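Local atomic coordinates of mutT/nudix family protein (Listeria innocua, PDB entry 3I9X), a protein that probably acts as a hydrolase of the Nudix family, its substrate not established, the chain here containing the Nudix domain of the longer protein. Residues Leu46-Lys52 with Glu143-Met149; Tyr28-Leu34 with Val71-Val76; Leu101-Phe107 with Ile119-Ala125. The contacts are given in a common frame with arbitrary orientation. Numbering follows the deposited sequence.

Contact 1: residues Leu46-Lys52 with Glu143-Met149; sequences LHILLIK and EIGLFPM
An antiparallel strand pair joins Leu46-Lys52, on strand 43-52, to strand 144-148, with the two short axes 4.3 Å apart at closest and their N-to-C directions at 153°. Leu46-Lys52 and Ile144-Pro148 are extended; Glu143 lies before the strand and Met149 has turned into the helix. Non-hydrogen-bonded pairs are His47/Pro148, Leu49/Leu146 and Ile51/Ile144 (CA-CA 4.2, 4.5 and 4.6 Å); hydrogen-bonded pairs are Ile48/Phe147 and Leu50/Gly145. The bonds run Ile48 N to Phe147 O (2.7 Å), Phe147 N to Ile48 O (2.8 Å), Leu50 N to Gly145 O and Gly145 N to Leu50 O (both 3.0 Å), and Lys52 N to Glu143 O (2.7 Å). At the far end Met149 N reaches Leu46 O at 3.0 Å, a weak, bent bond. Pro148, lacking an amide hydrogen, costs the pairing nothing at a non-hydrogen-bonded site; its CA sits over the His47 ring face, 3.9 Å from the centroid (CH-pi), while His47 ND1 bonds to Thr45 O. Pro148 is also the N-cap of the helix that follows. As in the Nudix alpha/beta/alpha sandwich, each sheet face meets a helix. Ile48 and Met149 turn toward helix 161-177, with Ile48 CG2 4.1 Å from Met149 SD; Leu146 and Ile144 lie against helix 129-137, and Leu49 CD1 touches Ile144 CG2 at 3.6 Å. Phe147 (chi1 m) brings CE2 beside Gly145, where a CB would come within 2.6 Å of Phe147 CE2. Phe147 CD2 also meets Leu50 CD1 at 4.0 Å, and the ring stacks edge-to-face with Trp69.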
loop_
_atom_site.group_PDB
_atom_site.type_symbol
_atom_site.label_atom_id
_atom_site.label_comp_id
_atom_site.label_asym_id
_atom_site.label_seq_id
_atom_site.Cartn_x
_atom_site.Cartn_y
_atom_site.Cartn_z
ATOM N N LEU A 46 16.027 13.572 -14.785
ATOM C CA LEU A 46 15.683 12.681 -13.683
ATOM C C LEU A 46 16.514 11.433 -13.844
ATOM O O LEU A 46 16.510 10.845 -14.913
ATOM C CB LEU A 46 14.199 12.318 -13.747
ATOM C CG LEU A 46 13.665 11.606 -12.486
ATOM C CD1 LEU A 46 13.539 12.630 -11.344
ATOM C CD2 LEU A 46 12.317 10.920 -12.745
ATOM N N HIS A 47 17.273 11.087 -12.811
ATOM C CA HIS A 47 18.048 9.838 -12.768
ATOM C C HIS A 47 17.573 8.923 -11.650
ATOM O O HIS A 47 17.096 9.401 -10.602
ATOM C CB HIS A 47 19.530 10.135 -12.517
ATOM C CG HIS A 47 20.258 10.702 -13.693
ATOM N ND1 HIS A 47 19.852 11.852 -14.339
ATOM C CD2 HIS A 47 21.366 10.267 -14.350
ATOM C CE1 HIS A 47 20.688 12.105 -15.334
ATOM N NE2 HIS A 47 21.620 11.164 -15.360
ATOM N N ILE A 48 17.795 7.611 -11.825
ATOM C CA ILE A 48 17.455 6.606 -10.832
ATOM C C ILE A 48 18.641 5.699 -10.474
ATOM O O ILE A 48 19.424 5.311 -11.360
ATOM C CB ILE A 48 16.226 5.800 -11.292
ATOM C CG1 ILE A 48 15.856 4.771 -10.261
ATOM C CG2 ILE A 48 16.454 5.119 -12.687
ATOM C CD1 ILE A 48 14.519 4.094 -10.489
ATOM N N LEU A 49 18.796 5.398 -9.173
ATOM C CA LEU A 49 19.766 4.411 -8.710
ATOM C C LEU A 49 19.220 2.976 -8.783
ATOM O O LEU A 49 18.184 2.632 -8.198
ATOM C CB LEU A 49 20.212 4.660 -7.278
ATOM C CG LEU A 49 21.508 3.942 -6.901
ATOM C CD1 LEU A 49 22.763 4.656 -7.465
ATOM C CD2 LEU A 49 21.687 3.781 -5.347
ATOM N N LEU A 50 19.963 2.107 -9.451
ATOM C CA LEU A 50 19.564 0.711 -9.570
ATOM C C LEU A 50 20.739 -0.198 -9.312
ATOM O O LEU A 50 21.886 0.208 -9.480
ATOM C CB LEU A 50 18.999 0.441 -10.935
ATOM C CG LEU A 50 17.755 1.173 -11.363
ATOM C CD1 LEU A 50 17.510 0.908 -12.920
ATOM C CD2 LEU A 50 16.566 0.774 -10.528
ATOM N N ILE A 51 20.413 -1.423 -8.893
ATOM C CA ILE A 51 21.379 -2.377 -8.423
ATOM C C ILE A 51 21.211 -3.704 -9.207
ATOM O O ILE A 51 20.140 -4.346 -9.228
ATOM C CB ILE A 51 21.202 -2.623 -6.924
ATOM C CG1 ILE A 51 21.282 -1.289 -6.130
ATOM C CG2 ILE A 51 22.235 -3.645 -6.410
ATOM C CD1 ILE A 51 21.142 -1.477 -4.624
ATOM N N LYS A 52 22.279 -4.124 -9.868
ATOM C CA LYS A 52 22.173 -5.353 -10.700
ATOM C C LYS A 52 22.202 -6.554 -9.781
ATOM O O LYS A 52 23.069 -6.653 -8.927
ATOM C CB LYS A 52 23.311 -5.400 -11.678
ATOM C CG LYS A 52 23.279 -6.521 -12.722
ATOM C CD LYS A 52 24.606 -6.515 -13.467
ATOM C CE LYS A 52 24.432 -6.345 -14.964
ATOM N NZ LYS A 52 25.730 -5.957 -15.588
ATOM N N GLU A 143 28.085 -3.162 -10.278
ATOM C CA GLU A 143 26.865 -3.671 -9.714
ATOM C C GLU A 143 25.791 -2.533 -9.563
ATOM O O GLU A 143 24.596 -2.803 -9.564
ATOM C CB GLU A 143 27.288 -4.194 -8.330
ATOM C CG GLU A 143 26.406 -5.185 -7.626
ATOM C CD GLU A 143 26.712 -5.268 -6.093
ATOM O OE1 GLU A 143 25.746 -5.228 -5.291
ATOM O OE2 GLU A 143 27.914 -5.354 -5.701
ATOM N N ILE A 144 26.238 -1.269 -9.450
ATOM C CA ILE A 144 25.354 -0.119 -9.175
ATOM C C ILE A 144 25.451 0.960 -10.220
ATOM O O ILE A 144 26.531 1.420 -10.517
ATOM C CB ILE A 144 25.715 0.522 -7.831
ATOM C CG1 ILE A 144 25.707 -0.568 -6.750
ATOM C CG2 ILE A 144 24.755 1.688 -7.516
ATOM C CD1 ILE A 144 25.904 -0.068 -5.361
ATOM N N GLY A 145 24.318 1.396 -10.770
ATOM C CA GLY A 145 24.320 2.483 -11.730
ATOM C C GLY A 145 23.323 3.594 -11.417
ATOM O O GLY A 145 22.265 3.364 -10.823
ATOM N N LEU A 146 23.674 4.811 -11.831
ATOM C CA LEU A 146 22.786 5.951 -11.742
ATOM C C LEU A 146 22.351 6.283 -13.147
ATOM O O LEU A 146 23.137 6.850 -13.912
ATOM C CB LEU A 146 23.507 7.102 -11.060
ATOM C CG LEU A 146 22.728 8.366 -10.724
ATOM C CD1 LEU A 146 21.413 8.164 -9.823
ATOM C CD2 LEU A 146 23.743 9.328 -10.050
ATOM N N PHE A 147 21.120 5.910 -13.504
ATOM C CA PHE A 147 20.657 5.968 -14.894
ATOM C C PHE A 147 19.667 7.106 -15.117
ATOM O O PHE A 147 18.745 7.288 -14.317
ATOM C CB PHE A 147 19.938 4.655 -15.328
ATOM C CG PHE A 147 20.815 3.423 -15.318
ATOM C CD1 PHE A 147 21.561 3.068 -16.445
ATOM C CD2 PHE A 147 20.907 2.630 -14.187
ATOM C CE1 PHE A 147 22.377 1.942 -16.427
ATOM C CE2 PHE A 147 21.699 1.495 -14.167
ATOM C CZ PHE A 147 22.444 1.150 -15.284
ATOM N N PRO A 148 19.778 7.782 -16.271
ATOM C CA PRO A 148 18.689 8.638 -16.701
ATOM C C PRO A 148 17.473 7.764 -16.767
ATOM O O PRO A 148 17.607 6.569 -17.017
ATOM C CB PRO A 148 19.104 9.109 -18.105
ATOM C CG PRO A 148 20.524 8.763 -18.266
ATOM C CD PRO A 148 20.823 7.631 -17.314
ATOM N N MET A 149 16.302 8.310 -16.513
ATOM C CA MET A 149 15.169 7.428 -16.273
ATOM C C MET A 149 14.738 6.794 -17.574
ATOM O O MET A 149 14.330 5.640 -17.584
ATOM C CB MET A 149 14.003 8.127 -15.570
ATOM C CG MET A 149 12.732 7.280 -15.469
ATOM S SD MET A 149 12.719 5.979 -14.209
ATOM C CE MET A 149 12.270 7.044 -12.770
#

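Contact 2: residues Tyr28-Leu34 with Val71-Val76; sequences YTSDMIL and VPGGFV
In this Nudix fold, Tyr28-Leu34 of strand 27-40 pairs antiparallel (171°, axes 4.7 Å apart) with strand 73-75, whose Gly74 fits the first glycine of the Nudix box, the loop-helix-loop motif including helix 82-94. Thr29/Phe75 and Asp31/Gly73 are non-hydrogen-bonded pairs, Ser30/Gly74 a hydrogen-bonded one. Val76 N gives to Tyr28 O (2.9 Å), Ser30 N to Gly74 O (3.0 Å), Gly74 N to Ser30 O (3.2 Å) and Met32 N to Pro72 O (2.9 Å). Water 1 accepts from Tyr28 N (2.8 Å) and donates to Val76 O (3.2 Å). Asp31 OD1 takes water 2 (2.6 Å), which also donates to Val71 O (2.8 Å); Asp31 OD2 accepts from Thr29 OG1 (3.0 Å) and bonds Ser120 and a glycerol. Ser30 OG bonds Ala82 O, and Tyr28 OH Asp108 of the second subunit. Val71 N bonds His161 ND1; Thr29, Asp31 and Ile33 bond by backbone to strand 118-126. A CB on Gly73 would clash with Asp31 OD1 (2.3 Å). Thr29 CG2 sits over the Phe75 ring face, 3.9 Å from its centroid.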
loop_
_atom_site.group_PDB
_atom_site.type_symbol
_atom_site.label_atom_id
_atom_site.label_comp_id
_atom_site.label_asym_id
_atom_site.label_seq_id
_atom_site.Cartn_x
_atom_site.Cartn_y
_atom_site.Cartn_z
ATOM N N TYR A 28 6.819 -9.565 2.696
ATOM C CA TYR A 28 6.466 -8.188 2.538
ATOM C C TYR A 28 7.758 -7.451 2.338
ATOM O O TYR A 28 8.640 -7.548 3.190
ATOM C CB TYR A 28 5.806 -7.720 3.846
ATOM C CG TYR A 28 5.237 -6.335 3.858
ATOM C CD1 TYR A 28 4.563 -5.804 2.741
ATOM C CD2 TYR A 28 5.265 -5.571 5.027
ATOM C CE1 TYR A 28 4.000 -4.551 2.792
ATOM C CE2 TYR A 28 4.701 -4.318 5.078
ATOM C CZ TYR A 28 4.057 -3.800 3.969
ATOM O OH TYR A 28 3.487 -2.522 4.042
ATOM N N THR A 29 7.847 -6.670 1.257
ATOM C CA THR A 29 9.024 -5.848 0.988
ATOM C C THR A 29 8.727 -4.343 0.899
ATOM O O THR A 29 7.599 -3.920 0.665
ATOM C CB THR A 29 9.751 -6.280 -0.296
ATOM O OG1 THR A 29 8.893 -6.056 -1.403
ATOM C CG2 THR A 29 10.093 -7.763 -0.266
ATOM N N SER A 30 9.768 -3.568 1.173
ATOM C CA SER A 30 9.791 -2.128 1.053
ATOM C C SER A 30 10.769 -1.802 -0.071
ATOM O O SER A 30 11.966 -2.041 0.074
ATOM C CB SER A 30 10.310 -1.551 2.351
ATOM O OG SER A 30 9.949 -0.202 2.479
ATOM N N ASP A 31 10.257 -1.367 -1.215
ATOM C CA ASP A 31 11.094 -1.061 -2.395
ATOM C C ASP A 31 11.103 0.435 -2.697
ATOM O O ASP A 31 10.065 1.104 -2.611
ATOM C CB ASP A 31 10.586 -1.877 -3.590
ATOM C CG ASP A 31 10.805 -3.370 -3.390
ATOM O OD1 ASP A 31 11.968 -3.734 -3.087
ATOM O OD2 ASP A 31 9.832 -4.167 -3.484
ATOM N N MET A 32 12.283 0.931 -3.069
ATOM C CA MET A 32 12.571 2.357 -3.155
ATOM C C MET A 32 12.996 2.813 -4.547
ATOM O O MET A 32 14.038 2.402 -5.059
ATOM C CB MET A 32 13.700 2.715 -2.199
ATOM C CG MET A 32 13.484 2.174 -0.728
ATOM S SD MET A 32 14.645 2.913 0.505
ATOM C CE MET A 32 14.896 4.445 -0.492
ATOM N N ILE A 33 12.198 3.670 -5.150
ATOM C CA ILE A 33 12.607 4.400 -6.343
ATOM C C ILE A 33 13.416 5.598 -5.851
ATOM O O ILE A 33 12.868 6.579 -5.318
ATOM C CB ILE A 33 11.417 4.824 -7.122
ATOM C CG1 ILE A 33 10.690 3.582 -7.633
ATOM C CG2 ILE A 33 11.766 5.704 -8.269
ATOM C CD1 ILE A 33 11.403 2.960 -8.718
ATOM N N LEU A 34 14.721 5.507 -6.035
ATOM C CA LEU A 34 15.656 6.497 -5.528
ATOM C C LEU A 34 16.166 7.397 -6.624
ATOM O O LEU A 34 17.019 6.982 -7.426
ATOM C CB LEU A 34 16.840 5.771 -4.900
ATOM C CG LEU A 34 17.633 6.394 -3.786
ATOM C CD1 LEU A 34 16.665 7.171 -2.909
ATOM C CD2 LEU A 34 18.354 5.274 -2.960
ATOM N N VAL A 71 15.456 -2.042 -8.197
ATOM C CA VAL A 71 15.514 -0.913 -7.274
ATOM C C VAL A 71 16.085 -1.383 -5.953
ATOM O O VAL A 71 15.933 -2.529 -5.585
ATOM C CB VAL A 71 14.145 -0.210 -7.085
ATOM C CG1 VAL A 71 13.676 0.264 -8.426
ATOM C CG2 VAL A 71 13.092 -1.124 -6.367
ATOM N N PRO A 72 16.742 -0.501 -5.235
ATOM C CA PRO A 72 17.043 -0.831 -3.848
ATOM C C PRO A 72 15.790 -1.163 -3.020
ATOM O O PRO A 72 14.696 -0.636 -3.283
ATOM C CB PRO A 72 17.644 0.454 -3.321
ATOM C CG PRO A 72 18.060 1.224 -4.604
ATOM C CD PRO A 72 17.073 0.877 -5.571
ATOM N N GLY A 73 15.975 -2.050 -2.039
ATOM C CA GLY A 73 14.924 -2.394 -1.091
ATOM C C GLY A 73 15.286 -3.620 -0.290
ATOM O O GLY A 73 16.402 -4.123 -0.377
ATOM N N GLY A 74 14.334 -4.117 0.485
ATOM C CA GLY A 74 14.557 -5.311 1.304
ATOM C C GLY A 74 13.271 -5.786 1.938
ATOM O O GLY A 74 12.210 -5.119 1.816
ATOM N N PHE A 75 13.359 -6.941 2.620
ATOM C CA PHE A 75 12.233 -7.487 3.396
ATOM C C PHE A 75 11.931 -6.670 4.641
ATOM O O PHE A 75 12.851 -6.189 5.272
ATOM C CB PHE A 75 12.486 -8.966 3.711
ATOM C CG PHE A 75 12.414 -9.823 2.488
ATOM C CD1 PHE A 75 11.190 -10.242 2.003
ATOM C CD2 PHE A 75 13.556 -10.132 1.773
ATOM C CE1 PHE A 75 11.098 -11.010 0.848
ATOM C CE2 PHE A 75 13.473 -10.894 0.606
ATOM C CZ PHE A 75 12.248 -11.344 0.161
ATOM N N VAL A 76 10.637 -6.436 4.920
ATOM C CA VAL A 76 10.188 -5.788 6.127
ATOM C C VAL A 76 10.159 -6.861 7.244
ATOM O O VAL A 76 9.795 -8.003 7.007
ATOM C CB VAL A 76 8.763 -5.142 5.985
ATOM C CG1 VAL A 76 8.272 -4.538 7.341
ATOM C CG2 VAL A 76 8.727 -4.051 4.862
HETATM O O HOH W 1 8.581 -10.041 4.808
HETATM O O HOH W 2 14.225 -4.303 -4.222
#

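Contact 3: residues Leu101-Phe107 with Ile119-Ala125; sequences LIPFGVF and ISRAFYA
Ala122 lies at the apolar centre of this hairpin between strand 102-107 and Ile119-Ala125 of strand 118-126: its CB touches Phe104 CZ at 3.6 Å and Phe107 CE2 at 3.7 Å, and stands over the Phe104 ring face, 4.0 Å from the centroid. Phe104 CD2 in turn meets Tyr124 CD2 at 4.0 Å, and Ile102 CB covers the Tyr124 ring face, 3.7 Å from its centroid (CH-pi). Helix 161-177 packs on Phe104, Phe107 and Tyr124. On the other sheet face Leu101 CB meets Phe123 CD1 at 4.0 Å, and helix 82-94 packs on both residues. The strands run antiparallel at 138°, axes 4.4 Å apart at closest. Ile102 pairs with Tyr124, Pro103 with Phe123, Gly105 with Ala122, Val106 with Arg121 and Phe107 with Ser120. A classic beta bulge shifts the register by one: Phe104 (phi/psi -130/-14, chi1 p) and Gly105 both face Ala122, whose O accepts from Phe104 N (2.9 Å) and weakly from Gly105 N (3.5 Å). Regular bonds flank it: Ile102 N to Tyr124 O and Tyr124 N to Ile102 O (both 2.8 Å), then Phe107 N to Ser120 O (2.8 Å) and Ser120 N to Phe107 O (2.9 Å). At the polar edge Gly105 O accepts from both Ala122 N and Arg121 NH1 (each 3.0 Å), while Pro103 CB lies over the guanidinium face, 3.3 Å from Arg121 NH2. Val106 packs on Val106 of the second subunit, which Arg121 also touches; the bond from Arg121 to Gly105 O therefore ties the bulge to the subunit interface.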
loop_
_atom_site.group_PDB
_atom_site.type_symbol
_atom_site.label_atom_id
_atom_site.label_comp_id
_atom_site.label_asym_id
_atom_site.label_seq_id
_atom_site.Cartn_x
_atom_site.Cartn_y
_atom_site.Cartn_z
ATOM N N LEU A 101 10.240 9.814 2.439
ATOM C CA LEU A 101 9.949 8.793 1.469
ATOM C C LEU A 101 8.471 8.911 1.152
ATOM O O LEU A 101 7.648 8.920 2.085
ATOM C CB LEU A 101 10.231 7.441 2.104
ATOM C CG LEU A 101 11.713 7.118 2.394
ATOM C CD1 LEU A 101 11.778 5.817 3.124
ATOM C CD2 LEU A 101 12.518 7.016 1.104
ATOM N N ILE A 102 8.148 9.082 -0.134
ATOM C CA ILE A 102 6.783 9.252 -0.584
ATOM C C ILE A 102 6.201 7.878 -1.038
ATOM O O ILE A 102 6.737 7.229 -1.919
ATOM C CB ILE A 102 6.728 10.253 -1.746
ATOM C CG1 ILE A 102 7.461 11.562 -1.361
ATOM C CG2 ILE A 102 5.237 10.467 -2.263
ATOM C CD1 ILE A 102 6.976 12.197 -0.022
ATOM N N PRO A 103 5.116 7.420 -0.401
ATOM C CA PRO A 103 4.549 6.121 -0.835
ATOM C C PRO A 103 3.900 6.296 -2.178
ATOM O O PRO A 103 3.276 7.338 -2.409
ATOM C CB PRO A 103 3.496 5.797 0.219
ATOM C CG PRO A 103 3.413 6.997 1.172
ATOM C CD PRO A 103 4.505 7.969 0.825
ATOM N N PHE A 104 4.077 5.361 -3.099
ATOM C CA PHE A 104 3.336 5.534 -4.345
ATOM C C PHE A 104 2.574 4.339 -4.795
ATOM O O PHE A 104 1.765 4.456 -5.723
ATOM C CB PHE A 104 4.194 6.089 -5.503
ATOM C CG PHE A 104 5.185 5.118 -6.034
ATOM C CD1 PHE A 104 4.885 4.347 -7.120
ATOM C CD2 PHE A 104 6.399 4.967 -5.444
ATOM C CE1 PHE A 104 5.772 3.443 -7.589
ATOM C CE2 PHE A 104 7.341 4.037 -5.958
ATOM C CZ PHE A 104 7.019 3.298 -7.013
ATOM N N GLY A 105 2.842 3.188 -4.215
ATOM C CA GLY A 105 1.867 2.102 -4.350
ATOM C C GLY A 105 2.138 0.842 -3.567
ATOM O O GLY A 105 2.995 0.792 -2.662
ATOM N N VAL A 106 1.332 -0.150 -3.893
ATOM C CA VAL A 106 1.530 -1.522 -3.461
ATOM C C VAL A 106 1.624 -2.331 -4.766
ATOM O O VAL A 106 0.907 -2.064 -5.709
ATOM C CB VAL A 106 0.392 -1.961 -2.536
ATOM C CG1 VAL A 106 0.605 -3.323 -2.056
ATOM C CG2 VAL A 106 0.341 -1.014 -1.318
ATOM N N PHE A 107 2.563 -3.249 -4.830
ATOM C CA PHE A 107 2.711 -4.130 -5.965
ATOM C C PHE A 107 2.470 -5.497 -5.406
ATOM O O PHE A 107 3.241 -5.966 -4.604
ATOM C CB PHE A 107 4.077 -3.939 -6.614
ATOM C CG PHE A 107 4.174 -2.639 -7.289
ATOM C CD1 PHE A 107 3.864 -2.524 -8.641
ATOM C CD2 PHE A 107 4.400 -1.508 -6.547
ATOM C CE1 PHE A 107 3.873 -1.265 -9.248
ATOM C CE2 PHE A 107 4.404 -0.254 -7.133
ATOM C CZ PHE A 107 4.154 -0.138 -8.481
ATOM N N ILE A 119 4.457 -9.220 -1.326
ATOM C CA ILE A 119 3.749 -7.964 -1.469
ATOM C C ILE A 119 4.773 -6.867 -1.240
ATOM O O ILE A 119 5.510 -6.890 -0.222
ATOM C CB ILE A 119 2.637 -7.868 -0.430
ATOM C CG1 ILE A 119 1.583 -8.968 -0.688
ATOM C CG2 ILE A 119 1.988 -6.491 -0.432
ATOM C CD1 ILE A 119 1.042 -9.570 0.629
ATOM N N SER A 120 4.880 -5.970 -2.226
ATOM C CA SER A 120 5.797 -4.845 -2.152
ATOM C C SER A 120 5.101 -3.521 -1.871
ATOM O O SER A 120 4.220 -3.136 -2.596
ATOM C CB SER A 120 6.564 -4.698 -3.463
ATOM O OG SER A 120 7.092 -3.393 -3.547
ATOM N N ARG A 121 5.567 -2.814 -0.854
ATOM C CA ARG A 121 5.198 -1.449 -0.577
ATOM C C ARG A 121 6.266 -0.531 -1.197
ATOM O O ARG A 121 7.449 -0.569 -0.853
ATOM C CB ARG A 121 5.070 -1.275 0.942
ATOM C CG ARG A 121 4.652 0.128 1.497
ATOM C CD ARG A 121 3.678 0.783 0.691
ATOM N NE ARG A 121 2.960 1.834 1.390
ATOM C CZ ARG A 121 2.060 2.630 0.809
ATOM N NH1 ARG A 121 1.785 2.512 -0.483
ATOM N NH2 ARG A 121 1.413 3.546 1.536
ATOM N N ALA A 122 5.859 0.277 -2.154
ATOM C CA ALA A 122 6.820 1.046 -2.917
ATOM C C ALA A 122 6.821 2.530 -2.544
ATOM O O ALA A 122 5.766 3.131 -2.312
ATOM C CB ALA A 122 6.563 0.850 -4.352
ATOM N N PHE A 123 8.005 3.091 -2.434
ATOM C CA PHE A 123 8.188 4.477 -2.079
ATOM C C PHE A 123 9.095 5.115 -3.127
ATOM O O PHE A 123 9.936 4.402 -3.722
ATOM C CB PHE A 123 8.914 4.591 -0.738
ATOM C CG PHE A 123 8.165 3.998 0.456
ATOM C CD1 PHE A 123 7.391 4.815 1.302
ATOM C CD2 PHE A 123 8.331 2.664 0.799
ATOM C CE1 PHE A 123 6.729 4.298 2.413
ATOM C CE2 PHE A 123 7.682 2.123 1.919
ATOM C CZ PHE A 123 6.868 2.940 2.720
ATOM N N TYR A 124 8.972 6.426 -3.337
ATOM C CA TYR A 124 10.059 7.168 -3.985
ATOM C C TYR A 124 10.684 8.232 -3.106
ATOM O O TYR A 124 10.083 8.692 -2.163
ATOM C CB TYR A 124 9.612 7.811 -5.278
ATOM C CG TYR A 124 8.679 9.020 -5.223
ATOM C CD1 TYR A 124 9.162 10.301 -5.021
ATOM C CD2 TYR A 124 7.336 8.871 -5.499
ATOM C CE1 TYR A 124 8.304 11.408 -5.067
ATOM C CE2 TYR A 124 6.465 9.956 -5.530
ATOM C CZ TYR A 124 6.952 11.221 -5.319
ATOM O OH TYR A 124 6.059 12.280 -5.348
ATOM N N ALA A 125 11.895 8.621 -3.449
ATOM C CA ALA A 125 12.575 9.736 -2.806
ATOM C C ALA A 125 13.344 10.511 -3.871
ATOM O O ALA A 125 13.812 9.927 -4.869
ATOM C CB ALA A 125 13.532 9.229 -1.737
#

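How the contacts relate
From the N terminus, 28-34 comes first, then 46-52; 71-76 closes contact 2 around an excursion without helix, while contact 1 is still open, so these two cross. The chain then passes through helix 82-94 and makes the short hairpin of contact 3, in series with contact 2 and nested within the loop that 143-149 finally closes in contact 1. All three belong to one mixed sheet. Strand 27-40 is central: it joins contact 1 through Leu49 N and Leu34 O (3.0 Å) and contact 3 through Arg121 N and Thr29 O (2.8 Å). Contacts 1 and 3 do not touch, their centres about 17 Å apart. Contacts 2 and 3 both reach the second subunit.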